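Side-chain contacts in nisin biosynthesis protein NisC (PDB 2G0D), which probably cyclises the dehydrated nisin precursor, adding cysteine thiols to dehydrated residues at a zinc site to form its (methyl)lanthionine rings: residues A[9-14]-A[368-373]; A[214-219]-A[292-297]; A[287-292]-A[338-343]. All coordinates share one frame; numbering follows the deposited sequence.

Interaction 1 of 3, residues A[9-14]-A[368-373]; sequences EKIIAQ and SGTGFL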
ATOM      1  N   GLU A   9      -2.676   8.920  23.651  1.00 32.97           N
ATOM      2  CA  GLU A   9      -2.219  10.052  24.449  1.00 34.74           C
ATOM      3  C   GLU A   9      -0.705  10.166  24.490  1.00 33.97           C
ATOM      4  O   GLU A   9      -0.170  11.254  24.339  1.00 34.18           O
ATOM      5  CB  GLU A   9      -2.818   9.998  25.860  1.00 34.05           C
ATOM      6  CG  GLU A   9      -4.267  10.512  25.891  1.00 36.79           C
ATOM      7  CD  GLU A   9      -5.012  10.189  27.188  1.00 37.53           C
ATOM      8  OE1 GLU A   9      -4.421   9.558  28.096  1.00 42.59           O
ATOM      9  OE2 GLU A   9      -6.205  10.571  27.297  1.00 42.40           O
ATOM     10  N   LYS A  10      -0.026   9.039  24.665  1.00 34.13           N
ATOM     11  CA  LYS A  10       1.422   9.046  24.665  1.00 35.50           C
ATOM     12  C   LYS A  10       1.974   9.405  23.290  1.00 34.26           C
ATOM     13  O   LYS A  10       2.956  10.157  23.204  1.00 33.99           O
ATOM     14  CB  LYS A  10       2.019   7.751  25.263  1.00 35.48           C
ATOM     15  CG  LYS A  10       2.501   6.687  24.284  1.00 38.77           C
ATOM     16  CD  LYS A  10       3.175   5.491  25.036  1.00 39.34           C
ATOM     17  CE  LYS A  10       4.711   5.606  25.081  1.00 43.20           C
ATOM     18  NZ  LYS A  10       5.381   4.417  25.729  1.00 44.06           N
ATOM     19  N   ILE A  11       1.326   8.902  22.222  1.00 33.53           N
ATOM     20  CA  ILE A  11       1.744   9.218  20.854  1.00 32.24           C
ATOM     21  C   ILE A  11       1.597  10.710  20.602  1.00 32.30           C
ATOM     22  O   ILE A  11       2.480  11.334  19.997  1.00 32.37           O
ATOM     23  CB  ILE A  11       0.968   8.413  19.765  1.00 32.34           C
ATOM     24  CG1 ILE A  11       1.242   6.910  19.878  1.00 32.01           C
ATOM     25  CG2 ILE A  11       1.329   8.899  18.355  1.00 31.81           C
ATOM     26  CD1 ILE A  11       0.178   6.036  19.183  1.00 31.09           C
ATOM     27  N   ILE A  12       0.493  11.287  21.065  1.00 32.00           N
ATOM     28  CA  ILE A  12       0.295  12.721  20.910  1.00 32.29           C
ATOM     29  C   ILE A  12       1.401  13.514  21.633  1.00 32.78           C
ATOM     30  O   ILE A  12       1.945  14.462  21.064  1.00 32.59           O
ATOM     31  CB  ILE A  12      -1.104  13.190  21.390  1.00 32.23           C
ATOM     32  CG1 ILE A  12      -2.215  12.576  20.521  1.00 31.98           C
ATOM     33  CG2 ILE A  12      -1.191  14.730  21.342  1.00 31.11           C
ATOM     34  CD1 ILE A  12      -3.593  12.598  21.175  1.00 30.04           C
ATOM     35  N   ALA A  13       1.735  13.108  22.864  1.00 33.42           N
ATOM     36  CA  ALA A  13       2.834  13.719  23.645  1.00 34.56           C
ATOM     37  C   ALA A  13       4.196  13.656  22.928  1.00 35.31           C
ATOM     38  O   ALA A  13       4.977  14.602  22.977  1.00 35.56           O
ATOM     39  CB  ALA A  13       2.936  13.071  25.038  1.00 34.61           C
ATOM     40  N   GLN A  14       4.470  12.544  22.259  1.00 36.02           N
ATOM     41  CA  GLN A  14       5.693  12.396  21.486  1.00 37.24           C
ATOM     42  C   GLN A  14       5.721  13.394  20.323  1.00 36.78           C
ATOM     43  O   GLN A  14       6.746  14.056  20.068  1.00 36.90           O
ATOM     44  CB  GLN A  14       5.835  10.952  20.978  1.00 37.34           C
ATOM     45  CG  GLN A  14       6.037   9.940  22.117  1.00 39.61           C
ATOM     46  CD  GLN A  14       6.237   8.508  21.639  1.00 40.42           C
ATOM     47  OE1 GLN A  14       7.180   8.214  20.892  1.00 45.68           O
ATOM     48  NE2 GLN A  14       5.359   7.603  22.082  1.00 42.68           N
ATOM     49  N   SER A 368      10.104   0.206  16.787  1.00 47.96           N
ATOM     50  CA  SER A 368       9.456   0.356  15.503  1.00 47.14           C
ATOM     51  C   SER A 368       8.923   1.773  15.330  1.00 45.61           C
ATOM     52  O   SER A 368       8.457   2.139  14.245  1.00 46.16           O
ATOM     53  CB  SER A 368       8.335  -0.676  15.367  1.00 47.48           C
ATOM     54  OG  SER A 368       7.493  -0.647  16.517  1.00 49.92           O
ATOM     55  N   GLY A 369       9.021   2.576  16.387  1.00 43.72           N
ATOM     56  CA  GLY A 369       8.523   3.947  16.367  1.00 40.87           C
ATOM     57  C   GLY A 369       6.999   3.990  16.368  1.00 39.24           C
ATOM     58  O   GLY A 369       6.331   2.958  16.581  1.00 38.56           O
ATOM     59  N   THR A 370       6.454   5.181  16.119  1.00 36.65           N
ATOM     60  CA  THR A 370       5.037   5.432  16.303  1.00 35.43           C
ATOM     61  C   THR A 370       4.269   5.480  15.002  1.00 34.35           C
ATOM     62  O   THR A 370       3.060   5.586  15.028  1.00 33.47           O
ATOM     63  CB  THR A 370       4.776   6.773  17.028  1.00 35.57           C
ATOM     64  OG1 THR A 370       5.287   7.858  16.228  1.00 35.67           O
ATOM     65  CG2 THR A 370       5.408   6.767  18.411  1.00 35.65           C
ATOM     66  N   GLY A 371       4.983   5.390  13.881  1.00 33.42           N
ATOM     67  CA  GLY A 371       4.428   5.654  12.562  1.00 32.71           C
ATOM     68  C   GLY A 371       3.562   4.548  11.967  1.00 32.28           C
ATOM     69  O   GLY A 371       3.414   3.446  12.530  1.00 32.18           O
ATOM     70  N   PHE A 372       3.020   4.847  10.794  1.00 30.84           N
ATOM     71  CA  PHE A 372       1.970   4.044  10.210  1.00 29.31           C
ATOM     72  C   PHE A 372       2.464   2.692   9.758  1.00 29.86           C
ATOM     73  O   PHE A 372       1.915   1.644  10.148  1.00 28.72           O
ATOM     74  CB  PHE A 372       1.361   4.779   9.019  1.00 28.52           C
ATOM     75  CG  PHE A 372       0.443   3.921   8.204  1.00 28.05           C
ATOM     76  CD1 PHE A 372      -0.754   3.449   8.753  1.00 26.27           C
ATOM     77  CD2 PHE A 372       0.781   3.563   6.888  1.00 26.64           C
ATOM     78  CE1 PHE A 372      -1.601   2.635   7.987  1.00 29.55           C
ATOM     79  CE2 PHE A 372      -0.034   2.747   6.150  1.00 27.11           C
ATOM     80  CZ  PHE A 372      -1.235   2.292   6.685  1.00 27.57           C
ATOM     81  N   LEU A 373       3.524   2.712   8.948  1.00 29.38           N
ATOM     82  CA  LEU A 373       3.871   1.543   8.179  1.00 30.55           C
ATOM     83  C   LEU A 373       4.439   0.432   9.069  1.00 30.61           C
ATOM     84  O   LEU A 373       4.106  -0.755   8.911  1.00 30.43           O
ATOM     85  CB  LEU A 373       4.820   1.931   7.016  1.00 29.75           C
ATOM     86  CG  LEU A 373       5.158   0.848   5.993  1.00 32.53           C
ATOM     87  CD1 LEU A 373       3.908   0.202   5.369  1.00 31.40           C
ATOM     88  CD2 LEU A 373       6.112   1.367   4.892  1.00 30.82           C
TER
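Thr370 meets Gln14 and Ile11 on the N-terminal helix 3-20, and everything that passes directly between 9-14 and 368-373 is van der Waals contact. The methyl of Thr370 comes in obliquely, above the plane of the Gln14 carboxamide but displaced past its oxygen and nitrogen, nearer the oxygen: CG2 of Thr370 is 3.4 Å from OE1 of Gln14, whereas NE2 of Gln14 stays 3.8 Å from the same CG2. Gln14 gets there with an extended chain, CA and CD anti about the CB-CG bond (chi2 -178°), which carries the amide to the loop. Next to it the CG2 branch of Ile11 closes the contact more loosely, 4.3 Å from CB of Thr370. The backbones are nearest at these two residues, with the CA atoms of Ile11 and Thr370 6.8 Å apart.

NisC is an alpha toroid, its regular structure nearly all helical, and here the N-terminal helix 3-20 lies against the loop between helices 357-362 and 376-387. Ile11 is buried among Ile40 and Met43 of helix 37-45 and Ile376 and Ile380 of helix 376-387, while Thr370 also touches Ile40.

Polar bonds fix the threonine from outside the two segments. With chi1 at 62°, OG1 lies between the backbone N and the carbonyl carbon and CG2 beside the N, an orientation in which OG1 hydrogen-bonds NE1 of Trp15, the residue that follows Gln14. The hydroxyl therefore ties the loop to the same helix that its methyl packs against. Thr370 O bonds to the hydroxyl of Ser377, and main-chain bonds join Gly369 to Ile376, Thr370 to Ser377 and, at the far end of the loop, Leu373 to Cys324, a ligand of the zinc ion.

Interaction 2 of 3, residues A[214-219]-A[292-297]; sequences ILAYAH and GLALDN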
ATOM      1  N   ILE A 214      -3.352  -2.053  -9.020  1.00 30.19           N
ATOM      2  CA  ILE A 214      -3.713  -0.670  -9.351  1.00 29.76           C
ATOM      3  C   ILE A 214      -4.403  -0.601 -10.713  1.00 30.00           C
ATOM      4  O   ILE A 214      -5.348   0.175 -10.901  1.00 30.19           O
ATOM      5  CB  ILE A 214      -2.538   0.366  -9.168  1.00 30.54           C
ATOM      6  CG1 ILE A 214      -3.093   1.756  -8.831  1.00 30.36           C
ATOM      7  CG2 ILE A 214      -1.627   0.447 -10.404  1.00 29.65           C
ATOM      8  CD1 ILE A 214      -3.922   1.808  -7.506  1.00 29.31           C
ATOM      9  N   LEU A 215      -3.966  -1.440 -11.650  1.00 29.53           N
ATOM     10  CA  LEU A 215      -4.657  -1.525 -12.952  1.00 29.37           C
ATOM     11  C   LEU A 215      -6.071  -2.081 -12.896  1.00 29.28           C
ATOM     12  O   LEU A 215      -6.939  -1.634 -13.661  1.00 30.20           O
ATOM     13  CB  LEU A 215      -3.845  -2.328 -13.961  1.00 29.20           C
ATOM     14  CG  LEU A 215      -2.494  -1.705 -14.320  1.00 29.36           C
ATOM     15  CD1 LEU A 215      -1.721  -2.682 -15.194  1.00 31.19           C
ATOM     16  CD2 LEU A 215      -2.614  -0.322 -15.009  1.00 27.20           C
ATOM     17  N   ALA A 216      -6.290  -3.073 -12.028  1.00 28.86           N
ATOM     18  CA  ALA A 216      -7.620  -3.611 -11.803  1.00 29.30           C
ATOM     19  C   ALA A 216      -8.513  -2.535 -11.175  1.00 29.66           C
ATOM     20  O   ALA A 216      -9.646  -2.320 -11.618  1.00 29.54           O
ATOM     21  CB  ALA A 216      -7.551  -4.849 -10.893  1.00 29.78           C
ATOM     22  N   TYR A 217      -7.993  -1.873 -10.134  1.00 29.60           N
ATOM     23  CA  TYR A 217      -8.732  -0.794  -9.456  1.00 29.61           C
ATOM     24  C   TYR A 217      -9.056   0.347 -10.408  1.00 29.26           C
ATOM     25  O   TYR A 217     -10.181   0.787 -10.422  1.00 30.10           O
ATOM     26  CB  TYR A 217      -7.993  -0.283  -8.216  1.00 28.76           C
ATOM     27  CG  TYR A 217      -8.728   0.777  -7.398  1.00 29.09           C
ATOM     28  CD1 TYR A 217     -10.003   0.534  -6.872  1.00 28.53           C
ATOM     29  CD2 TYR A 217      -8.132   2.017  -7.125  1.00 26.21           C
ATOM     30  CE1 TYR A 217     -10.666   1.493  -6.108  1.00 26.79           C
ATOM     31  CE2 TYR A 217      -8.793   2.970  -6.347  1.00 23.33           C
ATOM     32  CZ  TYR A 217     -10.037   2.698  -5.842  1.00 27.02           C
ATOM     33  OH  TYR A 217     -10.687   3.656  -5.092  1.00 29.45           O
ATOM     34  N   ALA A 218      -8.083   0.803 -11.202  1.00 29.18           N
ATOM     35  CA  ALA A 218      -8.316   1.775 -12.298  1.00 28.56           C
ATOM     36  C   ALA A 218      -9.451   1.363 -13.237  1.00 29.25           C
ATOM     37  O   ALA A 218     -10.327   2.168 -13.502  1.00 29.93           O
ATOM     38  CB  ALA A 218      -7.019   2.031 -13.105  1.00 27.36           C
ATOM     39  N   HIS A 219      -9.457   0.111 -13.714  1.00 29.82           N
ATOM     40  CA  HIS A 219     -10.577  -0.393 -14.520  1.00 30.30           C
ATOM     41  C   HIS A 219     -11.959  -0.241 -13.862  1.00 30.44           C
ATOM     42  O   HIS A 219     -12.872   0.283 -14.486  1.00 30.08           O
ATOM     43  CB  HIS A 219     -10.375  -1.842 -14.966  1.00 30.29           C
ATOM     44  CG  HIS A 219     -11.529  -2.384 -15.760  1.00 31.75           C
ATOM     45  ND1 HIS A 219     -12.364  -3.375 -15.285  1.00 35.12           N
ATOM     46  CD2 HIS A 219     -12.008  -2.047 -16.983  1.00 31.54           C
ATOM     47  CE1 HIS A 219     -13.287  -3.645 -16.194  1.00 33.22           C
ATOM     48  NE2 HIS A 219     -13.091  -2.851 -17.232  1.00 32.60           N
ATOM     49  N   GLY A 292      -9.859 -10.813 -10.251  1.00 29.38           N
ATOM     50  CA  GLY A 292     -11.063 -11.633 -10.344  1.00 29.35           C
ATOM     51  C   GLY A 292     -12.355 -10.841 -10.379  1.00 30.44           C
ATOM     52  O   GLY A 292     -13.270 -11.163 -11.157  1.00 30.60           O
ATOM     53  N   LEU A 293     -12.453  -9.823  -9.526  1.00 30.55           N
ATOM     54  CA  LEU A 293     -13.629  -8.949  -9.530  1.00 31.97           C
ATOM     55  C   LEU A 293     -13.629  -8.049 -10.768  1.00 32.51           C
ATOM     56  O   LEU A 293     -14.677  -7.895 -11.392  1.00 33.49           O
ATOM     57  CB  LEU A 293     -13.771  -8.130  -8.241  1.00 31.39           C
ATOM     58  CG  LEU A 293     -13.900  -8.936  -6.929  1.00 33.15           C
ATOM     59  CD1 LEU A 293     -13.691  -8.015  -5.689  1.00 30.96           C
ATOM     60  CD2 LEU A 293     -15.211  -9.720  -6.829  1.00 30.48           C
ATOM     61  N   ALA A 294     -12.467  -7.489 -11.135  1.00 32.79           N
ATOM     62  CA  ALA A 294     -12.368  -6.603 -12.321  1.00 33.08           C
ATOM     63  C   ALA A 294     -12.614  -7.311 -13.658  1.00 33.60           C
ATOM     64  O   ALA A 294     -13.200  -6.712 -14.567  1.00 34.01           O
ATOM     65  CB  ALA A 294     -11.020  -5.893 -12.367  1.00 32.27           C
ATOM     66  N   LEU A 295     -12.118  -8.547 -13.778  1.00 33.73           N
ATOM     67  CA  LEU A 295     -12.226  -9.380 -14.998  1.00 34.13           C
ATOM     68  C   LEU A 295     -13.447 -10.330 -14.968  1.00 34.58           C
ATOM     69  O   LEU A 295     -13.687 -11.084 -15.919  1.00 35.73           O
ATOM     70  CB  LEU A 295     -10.912 -10.185 -15.208  1.00 33.29           C
ATOM     71  CG  LEU A 295      -9.625  -9.350 -15.408  1.00 32.37           C
ATOM     72  CD1 LEU A 295      -8.351 -10.181 -15.364  1.00 29.69           C
ATOM     73  CD2 LEU A 295      -9.664  -8.568 -16.748  1.00 33.18           C
ATOM     74  N   ASP A 296     -14.235 -10.259 -13.897  1.00 34.84           N
ATOM     75  CA  ASP A 296     -15.378 -11.153 -13.692  1.00 35.43           C
ATOM     76  C   ASP A 296     -14.970 -12.637 -13.860  1.00 34.65           C
ATOM     77  O   ASP A 296     -15.564 -13.399 -14.620  1.00 33.47           O
ATOM     78  CB  ASP A 296     -16.573 -10.761 -14.587  1.00 36.31           C
ATOM     79  CG  ASP A 296     -17.876 -11.445 -14.168  1.00 39.12           C
ATOM     80  OD1 ASP A 296     -17.996 -11.832 -12.979  1.00 42.28           O
ATOM     81  OD2 ASP A 296     -18.785 -11.588 -15.028  1.00 42.77           O
ATOM     82  N   ASN A 297     -13.922 -13.019 -13.136  1.00 33.95           N
ATOM     83  CA  ASN A 297     -13.404 -14.378 -13.167  1.00 33.36           C
ATOM     84  C   ASN A 297     -13.604 -15.001 -11.781  1.00 33.36           C
ATOM     85  O   ASN A 297     -12.997 -14.564 -10.814  1.00 33.25           O
ATOM     86  CB  ASN A 297     -11.937 -14.357 -13.596  1.00 32.32           C
ATOM     87  CG  ASN A 297     -11.379 -15.731 -13.831  1.00 32.62           C
ATOM     88  OD1 ASN A 297     -11.526 -16.627 -13.004  1.00 32.08           O
ATOM     89  ND2 ASN A 297     -10.753 -15.921 -14.984  1.00 33.72           N
TER
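Ala216 and Ala294 touch where helix 208-221 meets the C-terminal end of helix 281-294, with their CB atoms 3.9 Å apart. The methyl of Ala294 points at the other helix and also lies 3.9 Å from the carbonyl O of Ala216, and side chains this short let the two backbones come to 5.6 Å between the CA atoms of Ala216 and Ala294. One turn further along, His219 borders the pair. Its CB stands back, 4.9 Å from CB of Ala294; chi1 of 178° then sends the chain outward, CG opposite the backbone N, and the imidazole at the tip reaches the carbonyl O and the methyl of Ala294. The ring meets that oxygen obliquely, in plain contact.

Within the alpha toroid this is a close approach of two helices whose third neighbour is helix 226-242: Leu232 touches Ala216, Leu229 touches His219, and Gln233 lies against Leu295.

Just past the alanine, helix 281-294 stops in a Schellman motif. Asp296 turns with positive phi, N of Asn297 bonds back to O of Gly292 at 2.8 Å, and the inner bond from Asp296 N to Leu293 O is weak. Asn297 at once becomes the N-cap of helix 298-314, its OD1 accepting from the backbone N of Phe300.

Interaction 3 of 3, residues A[287-292]-A[338-343]; sequences LYLYGG and KRLLNT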
ATOM      1  N   LEU A 287      -4.115  -9.100  -5.587  1.00 29.16           N
ATOM      2  CA  LEU A 287      -4.095  -9.178  -7.056  1.00 29.42           C
ATOM      3  C   LEU A 287      -5.200 -10.105  -7.586  1.00 29.28           C
ATOM      4  O   LEU A 287      -5.913  -9.745  -8.508  1.00 29.74           O
ATOM      5  CB  LEU A 287      -2.720  -9.660  -7.568  1.00 29.38           C
ATOM      6  CG  LEU A 287      -2.644  -9.942  -9.081  1.00 29.88           C
ATOM      7  CD1 LEU A 287      -2.800  -8.648  -9.920  1.00 29.55           C
ATOM      8  CD2 LEU A 287      -1.338 -10.644  -9.434  1.00 29.36           C
ATOM      9  N   TYR A 288      -5.349 -11.284  -6.994  1.00 28.88           N
ATOM     10  CA  TYR A 288      -6.272 -12.270  -7.524  1.00 29.12           C
ATOM     11  C   TYR A 288      -7.714 -11.823  -7.227  1.00 29.40           C
ATOM     12  O   TYR A 288      -8.632 -12.017  -8.037  1.00 28.98           O
ATOM     13  CB  TYR A 288      -5.983 -13.643  -6.913  1.00 29.47           C
ATOM     14  CG  TYR A 288      -4.834 -14.414  -7.564  1.00 30.98           C
ATOM     15  CD1 TYR A 288      -5.098 -15.400  -8.528  1.00 31.72           C
ATOM     16  CD2 TYR A 288      -3.494 -14.167  -7.224  1.00 30.18           C
ATOM     17  CE1 TYR A 288      -4.066 -16.121  -9.150  1.00 30.17           C
ATOM     18  CE2 TYR A 288      -2.445 -14.899  -7.837  1.00 29.57           C
ATOM     19  CZ  TYR A 288      -2.752 -15.882  -8.791  1.00 31.14           C
ATOM     20  OH  TYR A 288      -1.758 -16.619  -9.412  1.00 31.29           O
ATOM     21  N   LEU A 289      -7.888 -11.209  -6.066  1.00 28.00           N
ATOM     22  CA  LEU A 289      -9.176 -10.745  -5.627  1.00 27.99           C
ATOM     23  C   LEU A 289      -9.632  -9.656  -6.602  1.00 28.23           C
ATOM     24  O   LEU A 289     -10.688  -9.780  -7.231  1.00 26.78           O
ATOM     25  CB  LEU A 289      -9.054 -10.194  -4.184  1.00 28.18           C
ATOM     26  CG  LEU A 289     -10.319  -9.546  -3.633  1.00 29.16           C
ATOM     27  CD1 LEU A 289     -11.449 -10.611  -3.663  1.00 28.36           C
ATOM     28  CD2 LEU A 289     -10.127  -8.972  -2.246  1.00 27.59           C
ATOM     29  N   TYR A 290      -8.816  -8.598  -6.712  1.00 28.05           N
ATOM     30  CA  TYR A 290      -9.112  -7.453  -7.548  1.00 28.48           C
ATOM     31  C   TYR A 290      -9.182  -7.805  -9.033  1.00 29.25           C
ATOM     32  O   TYR A 290     -10.088  -7.349  -9.732  1.00 29.37           O
ATOM     33  CB  TYR A 290      -8.104  -6.333  -7.305  1.00 28.88           C
ATOM     34  CG  TYR A 290      -8.122  -5.738  -5.884  1.00 30.07           C
ATOM     35  CD1 TYR A 290      -9.306  -5.683  -5.123  1.00 29.44           C
ATOM     36  CD2 TYR A 290      -6.971  -5.199  -5.338  1.00 27.91           C
ATOM     37  CE1 TYR A 290      -9.318  -5.117  -3.836  1.00 30.74           C
ATOM     38  CE2 TYR A 290      -6.966  -4.642  -4.057  1.00 29.52           C
ATOM     39  CZ  TYR A 290      -8.135  -4.598  -3.320  1.00 31.24           C
ATOM     40  OH  TYR A 290      -8.099  -4.060  -2.054  1.00 32.07           O
ATOM     41  N   GLY A 291      -8.222  -8.596  -9.514  1.00 29.43           N
ATOM     42  CA  GLY A 291      -8.257  -9.125 -10.902  1.00 29.74           C
ATOM     43  C   GLY A 291      -9.527  -9.911 -11.172  1.00 29.92           C
ATOM     44  O   GLY A 291     -10.218  -9.683 -12.184  1.00 30.24           O
ATOM     45  N   GLY A 292      -9.859 -10.813 -10.251  1.00 29.38           N
ATOM     46  CA  GLY A 292     -11.063 -11.633 -10.344  1.00 29.35           C
ATOM     47  C   GLY A 292     -12.355 -10.841 -10.379  1.00 30.44           C
ATOM     48  O   GLY A 292     -13.270 -11.163 -11.157  1.00 30.60           O
ATOM     49  N   LYS A 338     -13.515  -9.920   3.768  1.00 30.35           N
ATOM     50  CA  LYS A 338     -14.831 -10.111   4.384  1.00 31.34           C
ATOM     51  C   LYS A 338     -15.818  -9.018   3.951  1.00 31.73           C
ATOM     52  O   LYS A 338     -16.951  -9.309   3.602  1.00 31.29           O
ATOM     53  CB  LYS A 338     -14.700 -10.133   5.910  1.00 31.39           C
ATOM     54  CG  LYS A 338     -15.993 -10.467   6.624  1.00 33.02           C
ATOM     55  CD  LYS A 338     -15.869 -10.329   8.121  1.00 34.43           C
ATOM     56  CE  LYS A 338     -17.197 -10.657   8.789  1.00 39.29           C
ATOM     57  NZ  LYS A 338     -17.501 -12.116   8.706  1.00 42.20           N
ATOM     58  N   ARG A 339     -15.360  -7.765   3.984  1.00 32.52           N
ATOM     59  CA  ARG A 339     -16.111  -6.610   3.508  1.00 33.12           C
ATOM     60  C   ARG A 339     -16.583  -6.763   2.044  1.00 33.20           C
ATOM     61  O   ARG A 339     -17.714  -6.415   1.735  1.00 33.12           O
ATOM     62  CB  ARG A 339     -15.246  -5.340   3.636  1.00 32.97           C
ATOM     63  CG  ARG A 339     -16.014  -4.010   3.462  1.00 35.55           C
ATOM     64  CD  ARG A 339     -15.442  -2.903   4.389  1.00 35.70           C
ATOM     65  NE  ARG A 339     -14.031  -2.904   4.184  1.00 36.91           N
ATOM     66  CZ  ARG A 339     -13.117  -3.363   5.031  1.00 34.43           C
ATOM     67  NH1 ARG A 339     -13.418  -3.798   6.252  1.00 35.15           N
ATOM     68  NH2 ARG A 339     -11.876  -3.363   4.623  1.00 29.59           N
ATOM     69  N   LEU A 340     -15.718  -7.245   1.143  1.00 32.68           N
ATOM     70  CA  LEU A 340     -16.101  -7.307  -0.284  1.00 32.57           C
ATOM     71  C   LEU A 340     -16.896  -8.579  -0.653  1.00 33.56           C
ATOM     72  O   LEU A 340     -17.797  -8.525  -1.484  1.00 33.63           O
ATOM     73  CB  LEU A 340     -14.891  -7.136  -1.210  1.00 32.10           C
ATOM     74  CG  LEU A 340     -14.107  -5.804  -1.142  1.00 30.24           C
ATOM     75  CD1 LEU A 340     -12.956  -5.795  -2.132  1.00 28.87           C
ATOM     76  CD2 LEU A 340     -15.002  -4.582  -1.338  1.00 29.56           C
ATOM     77  N   LEU A 341     -16.577  -9.693   0.007  1.00 34.11           N
ATOM     78  CA  LEU A 341     -17.093 -11.023  -0.343  1.00 34.52           C
ATOM     79  C   LEU A 341     -18.119 -11.567   0.652  1.00 34.94           C
ATOM     80  O   LEU A 341     -18.838 -12.532   0.361  1.00 35.38           O
ATOM     81  CB  LEU A 341     -15.920 -12.007  -0.496  1.00 34.08           C
ATOM     82  CG  LEU A 341     -14.830 -11.627  -1.524  1.00 33.47           C
ATOM     83  CD1 LEU A 341     -13.842 -12.779  -1.742  1.00 32.32           C
ATOM     84  CD2 LEU A 341     -15.438 -11.254  -2.852  1.00 31.58           C
ATOM     85  N   ASN A 342     -18.193 -10.952   1.829  1.00 34.86           N
ATOM     86  CA  ASN A 342     -19.019 -11.479   2.904  1.00 36.15           C
ATOM     87  C   ASN A 342     -18.620 -12.902   3.249  1.00 35.51           C
ATOM     88  O   ASN A 342     -19.449 -13.719   3.632  1.00 35.56           O
ATOM     89  CB  ASN A 342     -20.508 -11.392   2.558  1.00 36.79           C
ATOM     90  CG  ASN A 342     -20.945  -9.973   2.269  1.00 40.80           C
ATOM     91  OD1 ASN A 342     -21.471  -9.671   1.181  1.00 43.91           O
ATOM     92  ND2 ASN A 342     -20.711  -9.078   3.231  1.00 43.22           N
ATOM     93  N   THR A 343     -17.330 -13.188   3.107  1.00 35.01           N
ATOM     94  CA  THR A 343     -16.802 -14.491   3.478  1.00 34.38           C
ATOM     95  C   THR A 343     -16.617 -14.576   4.987  1.00 34.69           C
ATOM     96  O   THR A 343     -16.290 -13.584   5.621  1.00 34.58           O
ATOM     97  CB  THR A 343     -15.475 -14.799   2.757  1.00 33.88           C
ATOM     98  OG1 THR A 343     -14.985 -16.057   3.211  1.00 32.44           O
ATOM     99  CG2 THR A 343     -14.402 -13.718   3.045  1.00 33.32           C
TER
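The ring of Tyr290 meets Leu340 at its edge: CD1 of Leu340 lies near the ring plane, 4.1 Å from CE1 of Tyr290, and the two side chains cross at about a right angle. Two aromatic residues from the C-terminal part of the chain also meet this ring, Phe405 stacking with it and Phe402 meeting it with the planes inclined by about 40°. Hydrogen bonds from the phenol oxygen to O of Leu400 and N of Phe402 hold the tip of the ring, while its aromatic neighbours would limit its rotation.

Beside the tyrosine the contact is purely aliphatic. CD1 of Leu289 is 3.8 Å from CD1 of Leu341 and 4.1 Å from both CG and CD2 of that residue, so one methyl rests against the whole isopropyl fork. The chains of Leu289 and Leu341 run past each other in opposite directions. The second methyl of Leu289 turns to the other leucine, with CD2 4.3 Å from CD1 of Leu340.

Helices 281-294 and 327-341 of the alpha toroid begin shortly after the zinc ligands, the first after Cys278 and the second directly after Cys324 and His325; the leucine contact joins them toward their far ends. The backbones stand well apart, 9.4 Å between the CA atoms of Leu289 and Leu340, and it is long side chains that fill the gap. Leu289 extends into it because its CG lies opposite the backbone N (chi1 175°), where it also touches Leu336, Phe337 and, from helix 298-314, Ala304.

Helix 327-341 ends at Leu341, and Asn342 leaves it with positive phi. On this last turn Lys338 and Arg339 are paired outside the contact, with Asp347 and Asp403.

How the interactions relate
All three contacts are partly buried and depend on van der Waals packing, but they differ in place and grain. Interactions 2 and 3 share Gly292 and helix 281-294, which lies between helices 208-221 and 327-341; their centres are about 10 Å apart. They merge where CB of Ala216 rests 3.7 Å from O of Tyr290 and where Leu293 touches Leu340 and Leu341. Small alanines draw one neighbour close, whereas leucines and a tyrosine hold the other at a distance. Interaction 1, with its centre about 35 Å from that of interaction 2 and across the molecule's centre, joins a helix to a loop, mixes an amide with methyls, and leans on hydrogen bonds from adjoining residues.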